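Local coordinates for mitochondrial dynamics protein MID49 (Mus musculus, PDB 4WOY) that is a mitochondrial outer membrane protein required for fission that recruits the dynamin-related GTPase DNM1L to the mitochondrial surface and regulates its GTPase activity, at residues A[241-253]-A[305-318]. The protein carries 1 engineered substitution. Sequence-based numbering, arbitrary orientation.
Sequences GHPALVRLGWSHL and NFREEEIDDIGYVL
R247 bends at chi2 (-72°) and chi3 (-56°), and these bends lay its guanidinium over the ring of F306. The guanidinium lies flat on one ring face, the planes 30° apart, as a cation-pi stack with R247 CZ 4.2 Å from the centroid of the F306 ring. R247 CB also touches the rim, 3.6 Å from F306 CZ. H252 comes to the edge of the same ring, with H252 NE2 3.8 Å from F306 CE1. That nitrogen also makes a weak hydrogen bond to L302 O. E310 pairs with R247 as a salt bridge, but its geometry is doubtful because the charged ends are modelled too close. The other carboxylate oxygen takes a backbone hydrogen: R307 N donates to E310 OE1 at 2.8 Å. R307 is the N-cap residue, so this bond lies at the start of helix 308-317.

Further along that helix the contact turns apolar. V317 CG1 lies 3.5 Å from the centroid of the H242 ring, over one face, as a CH-pi contact. The other methyl, V317 CG2, rests on A244 CB at 3.6 Å. L245 and V317 meet tip to tip. I314 CG2 touches both L245 CD2 and L248 CD1, each at 3.7 Å, and L318 closes the cluster. L287 and V284 of helix 272-288 back I314 and L318.

The contact joins the loop between helices 228-241 and 250-261 to helix 308-317, within the Mab-21-like HhH/H2TH region. Its chemistry implies a largely buried apolar part, made by L245, L248, I314, V317 and L318, with the cation-pi stack and salt bridge of the exposed R247 toward solvent.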
loop_
_atom_site.group_PDB
_atom_site.type_symbol
_atom_site.label_atom_id
_atom_site.label_comp_id
_atom_site.label_asym_id
_atom_site.label_seq_id
_atom_site.Cartn_x
_atom_site.Cartn_y
_atom_site.Cartn_z
ATOM N N GLY A 241 5.724 1.935 16.862
ATOM C CA GLY A 241 6.191 1.823 18.236
ATOM C C GLY A 241 5.225 2.340 19.282
ATOM O O GLY A 241 5.321 2.013 20.456
ATOM N N HIS A 242 4.365 3.255 18.870
ATOM C CA HIS A 242 3.426 3.884 19.786
ATOM C C HIS A 242 1.989 3.439 19.534
ATOM O O HIS A 242 1.488 3.609 18.431
ATOM C CB HIS A 242 3.541 5.387 19.637
ATOM C CG HIS A 242 3.774 6.102 20.919
ATOM N ND1 HIS A 242 2.744 6.478 21.752
ATOM C CD2 HIS A 242 4.915 6.521 21.510
ATOM C CE1 HIS A 242 3.240 7.093 22.809
ATOM N NE2 HIS A 242 4.556 7.136 22.684
ATOM N N PRO A 243 1.295 2.928 20.568
ATOM C CA PRO A 243 -0.087 2.480 20.337
ATOM C C PRO A 243 -1.009 3.608 19.876
ATOM O O PRO A 243 -1.964 3.344 19.155
ATOM C CB PRO A 243 -0.521 1.923 21.702
ATOM C CG PRO A 243 0.542 2.325 22.669
ATOM C CD PRO A 243 1.794 2.516 21.894
ATOM N N ALA A 244 -0.731 4.839 20.294
ATOM C CA ALA A 244 -1.468 6.008 19.819
ATOM C C ALA A 244 -1.211 6.361 18.355
ATOM O O ALA A 244 -2.110 6.828 17.665
ATOM C CB ALA A 244 -1.139 7.217 20.695
ATOM N N LEU A 245 0.008 6.134 17.877
ATOM C CA LEU A 245 0.412 6.620 16.554
ATOM C C LEU A 245 0.212 5.604 15.455
ATOM O O LEU A 245 0.528 5.876 14.304
ATOM C CB LEU A 245 1.881 7.022 16.575
ATOM C CG LEU A 245 2.309 7.987 17.671
ATOM C CD1 LEU A 245 3.800 8.284 17.521
ATOM C CD2 LEU A 245 1.475 9.271 17.625
ATOM N N VAL A 246 -0.275 4.423 15.817
ATOM C CA VAL A 246 -0.345 3.287 14.891
ATOM C C VAL A 246 -1.224 3.558 13.668
ATOM O O VAL A 246 -1.005 2.984 12.592
ATOM C CB VAL A 246 -0.826 2.011 15.638
ATOM C CG1 VAL A 246 -1.521 1.019 14.705
ATOM C CG2 VAL A 246 0.354 1.354 16.325
ATOM N N ARG A 247 -2.202 4.444 13.815
ATOM C CA ARG A 247 -3.074 4.780 12.684
ATOM C C ARG A 247 -2.310 5.573 11.603
ATOM O O ARG A 247 -2.667 5.562 10.428
ATOM C CB ARG A 247 -4.280 5.590 13.166
ATOM C CG ARG A 247 -5.372 4.794 13.871
ATOM C CD ARG A 247 -6.167 3.923 12.927
ATOM N NE ARG A 247 -6.775 4.661 11.818
ATOM C CZ ARG A 247 -7.917 5.340 11.894
ATOM N NH1 ARG A 247 -8.572 5.409 13.039
ATOM N NH2 ARG A 247 -8.401 5.961 10.829
ATOM N N LEU A 248 -1.260 6.273 12.022
ATOM C CA LEU A 248 -0.395 6.986 11.096
ATOM C C LEU A 248 0.430 5.944 10.399
ATOM O O LEU A 248 1.381 5.420 10.982
ATOM C CB LEU A 248 0.504 7.975 11.828
ATOM C CG LEU A 248 -0.272 9.122 12.453
ATOM C CD1 LEU A 248 0.666 10.106 13.134
ATOM C CD2 LEU A 248 -1.149 9.794 11.380
ATOM N N GLY A 249 0.037 5.602 9.177
ATOM C CA GLY A 249 0.689 4.519 8.470
ATOM C C GLY A 249 1.532 4.991 7.312
ATOM O O GLY A 249 1.753 6.177 7.129
ATOM N N TRP A 250 1.937 4.051 6.477
ATOM C CA TRP A 250 2.825 4.341 5.369
ATOM C C TRP A 250 2.317 5.486 4.481
ATOM O O TRP A 250 3.054 6.405 4.157
ATOM C CB TRP A 250 2.986 3.090 4.534
ATOM C CG TRP A 250 3.859 3.298 3.375
ATOM C CD1 TRP A 250 3.508 3.838 2.171
ATOM C CD2 TRP A 250 5.229 2.916 3.264
ATOM N NE1 TRP A 250 4.588 3.847 1.331
ATOM C CE2 TRP A 250 5.659 3.288 1.974
ATOM C CE3 TRP A 250 6.134 2.295 4.126
ATOM C CZ2 TRP A 250 6.959 3.066 1.528
ATOM C CZ3 TRP A 250 7.431 2.089 3.692
ATOM C CH2 TRP A 250 7.832 2.467 2.399
ATOM N N SER A 251 1.048 5.429 4.097
ATOM C CA SER A 251 0.497 6.416 3.172
ATOM C C SER A 251 0.441 7.815 3.786
ATOM O O SER A 251 0.679 8.806 3.097
ATOM C CB SER A 251 -0.902 6.001 2.720
ATOM O OG SER A 251 -1.769 6.002 3.825
ATOM N N HIS A 252 0.116 7.888 5.075
ATOM C CA HIS A 252 0.077 9.159 5.793
ATOM C C HIS A 252 1.421 9.844 5.803
ATOM O O HIS A 252 1.531 11.053 5.495
ATOM C CB HIS A 252 -0.349 8.950 7.231
ATOM C CG HIS A 252 -1.709 8.365 7.375
ATOM N ND1 HIS A 252 -1.936 7.006 7.319
ATOM C CD2 HIS A 252 -2.915 8.946 7.571
ATOM C CE1 HIS A 252 -3.231 6.777 7.464
ATOM N NE2 HIS A 252 -3.847 7.936 7.615
ATOM N N LEU A 253 2.434 9.075 6.210
ATOM C CA LEU A 253 3.762 9.622 6.442
ATOM C C LEU A 253 4.452 9.892 5.103
ATOM O O LEU A 253 5.339 10.746 5.006
ATOM C CB LEU A 253 4.579 8.669 7.338
ATOM C CG LEU A 253 3.918 8.398 8.702
ATOM C CD1 LEU A 253 4.423 7.106 9.339
ATOM C CD2 LEU A 253 4.123 9.584 9.649
ATOM N N ASN A 305 -11.138 10.600 8.064
ATOM C CA ASN A 305 -11.900 9.602 8.782
ATOM C C ASN A 305 -11.396 9.428 10.214
ATOM O O ASN A 305 -11.760 8.470 10.887
ATOM C CB ASN A 305 -11.860 8.262 8.036
ATOM C CG ASN A 305 -10.439 7.719 7.872
ATOM O OD1 ASN A 305 -9.455 8.469 7.953
ATOM N ND2 ASN A 305 -10.328 6.408 7.631
ATOM N N PHE A 306 -10.544 10.334 10.681
ATOM C CA PHE A 306 -10.165 10.314 12.091
ATOM C C PHE A 306 -11.218 11.024 12.933
ATOM O O PHE A 306 -11.665 12.123 12.597
ATOM C CB PHE A 306 -8.805 10.969 12.316
ATOM C CG PHE A 306 -7.644 10.099 11.956
ATOM C CD1 PHE A 306 -7.505 9.591 10.673
ATOM C CD2 PHE A 306 -6.681 9.791 12.900
ATOM C CE1 PHE A 306 -6.416 8.789 10.340
ATOM C CE2 PHE A 306 -5.593 8.987 12.579
ATOM C CZ PHE A 306 -5.457 8.485 11.299
ATOM N N ARG A 307 -11.598 10.399 14.040
ATOM C CA ARG A 307 -12.480 11.048 14.986
ATOM C C ARG A 307 -11.660 12.091 15.762
ATOM O O ARG A 307 -10.427 12.058 15.752
ATOM C CB ARG A 307 -13.156 9.989 15.872
ATOM C CG ARG A 307 -13.400 10.337 17.338
ATOM C CD ARG A 307 -14.171 9.216 18.042
ATOM N NE ARG A 307 -13.849 7.897 17.495
ATOM C CZ ARG A 307 -12.784 7.172 17.833
ATOM N NH1 ARG A 307 -11.913 7.637 18.721
ATOM N NH2 ARG A 307 -12.584 5.984 17.276
ATOM N N GLU A 308 -12.336 13.036 16.403
ATOM C CA GLU A 308 -11.654 14.183 16.991
ATOM C C GLU A 308 -10.674 13.774 18.089
ATOM O O GLU A 308 -9.545 14.279 18.129
ATOM C CB GLU A 308 -12.679 15.194 17.516
ATOM C CG GLU A 308 -12.074 16.525 17.938
ATOM C CD GLU A 308 -13.118 17.615 18.123
ATOM O OE1 GLU A 308 -14.329 17.303 18.116
ATOM O OE2 GLU A 308 -12.724 18.789 18.277
ATOM N N GLU A 309 -11.086 12.829 18.937
ATOM C CA GLU A 309 -10.251 12.379 20.044
ATOM C C GLU A 309 -8.986 11.691 19.546
ATOM O O GLU A 309 -7.929 11.855 20.139
ATOM C CB GLU A 309 -11.017 11.411 20.947
ATOM C CG GLU A 309 -12.020 12.057 21.874
ATOM C CD GLU A 309 -12.630 11.051 22.832
ATOM O OE1 GLU A 309 -12.332 9.843 22.687
ATOM O OE2 GLU A 309 -13.400 11.466 23.726
ATOM N N GLU A 310 -9.104 10.936 18.455
ATOM C CA GLU A 310 -7.960 10.292 17.812
ATOM C C GLU A 310 -6.891 11.311 17.454
ATOM O O GLU A 310 -5.745 11.199 17.866
ATOM C CB GLU A 310 -8.410 9.567 16.547
ATOM C CG GLU A 310 -8.598 8.079 16.686
ATOM C CD GLU A 310 -9.290 7.493 15.485
ATOM O OE1 GLU A 310 -10.268 8.109 15.003
ATOM O OE2 GLU A 310 -8.838 6.449 14.990
ATOM N N ILE A 311 -7.302 12.338 16.724
ATOM C CA ILE A 311 -6.415 13.415 16.338
ATOM C C ILE A 311 -5.808 14.119 17.544
ATOM O O ILE A 311 -4.604 14.347 17.608
ATOM C CB ILE A 311 -7.175 14.434 15.487
ATOM C CG1 ILE A 311 -7.411 13.864 14.089
ATOM C CG2 ILE A 311 -6.430 15.737 15.423
ATOM C CD1 ILE A 311 -8.263 14.737 13.221
ATOM N N ASP A 312 -6.647 14.422 18.519
ATOM C CA ASP A 312 -6.204 15.115 19.715
ATOM C C ASP A 312 -5.206 14.249 20.469
ATOM O O ASP A 312 -4.246 14.742 21.057
ATOM C CB ASP A 312 -7.395 15.471 20.606
ATOM C CG ASP A 312 -8.249 16.585 20.024
ATOM O OD1 ASP A 312 -7.767 17.315 19.123
ATOM O OD2 ASP A 312 -9.401 16.745 20.484
ATOM N N ASP A 313 -5.428 12.944 20.432
ATOM C CA ASP A 313 -4.597 12.023 21.183
ATOM C C ASP A 313 -3.223 11.874 20.526
ATOM O O ASP A 313 -2.197 11.860 21.205
ATOM C CB ASP A 313 -5.293 10.661 21.298
ATOM C CG ASP A 313 -4.862 9.889 22.519
ATOM O OD1 ASP A 313 -3.802 9.234 22.462
ATOM O OD2 ASP A 313 -5.580 9.942 23.538
ATOM N N ILE A 314 -3.223 11.749 19.204
ATOM C CA ILE A 314 -1.996 11.671 18.422
ATOM C C ILE A 314 -1.168 12.943 18.605
ATOM O O ILE A 314 0.057 12.902 18.695
ATOM C CB ILE A 314 -2.313 11.455 16.918
ATOM C CG1 ILE A 314 -3.090 10.149 16.716
ATOM C CG2 ILE A 314 -1.038 11.468 16.108
ATOM C CD1 ILE A 314 -3.558 9.893 15.302
ATOM N N GLY A 315 -1.863 14.071 18.689
ATOM C CA GLY A 315 -1.232 15.364 18.826
ATOM C C GLY A 315 -0.409 15.439 20.089
ATOM O O GLY A 315 0.727 15.918 20.072
ATOM N N TYR A 316 -0.971 14.967 21.195
ATOM C CA TYR A 316 -0.277 15.105 22.462
ATOM C C TYR A 316 0.869 14.128 22.591
ATOM O O TYR A 316 1.781 14.372 23.370
ATOM C CB TYR A 316 -1.236 14.962 23.650
ATOM C CG TYR A 316 -1.823 16.289 24.080
ATOM C CD1 TYR A 316 -1.665 17.433 23.287
ATOM C CD2 TYR A 316 -2.477 16.422 25.300
ATOM C CE1 TYR A 316 -2.174 18.663 23.679
ATOM C CE2 TYR A 316 -2.993 17.651 25.705
ATOM C CZ TYR A 316 -2.838 18.767 24.889
ATOM O OH TYR A 316 -3.347 19.986 25.288
ATOM N N VAL A 317 0.813 13.010 21.875
ATOM C CA VAL A 317 1.972 12.112 21.775
ATOM C C VAL A 317 3.099 12.740 20.935
ATOM O O VAL A 317 4.279 12.608 21.257
ATOM C CB VAL A 317 1.590 10.731 21.172
ATOM C CG1 VAL A 317 2.841 9.879 20.894
ATOM C CG2 VAL A 317 0.646 9.993 22.099
ATOM N N LEU A 318 2.724 13.433 19.868
ATOM C CA LEU A 318 3.688 14.014 18.939
ATOM C C LEU A 318 4.308 15.333 19.423
ATOM O O LEU A 318 5.154 15.895 18.739
ATOM C CB LEU A 318 3.051 14.201 17.556
ATOM C CG LEU A 318 2.780 12.863 16.859
ATOM C CD1 LEU A 318 2.304 13.038 15.434
ATOM C CD2 LEU A 318 4.015 11.964 16.917
#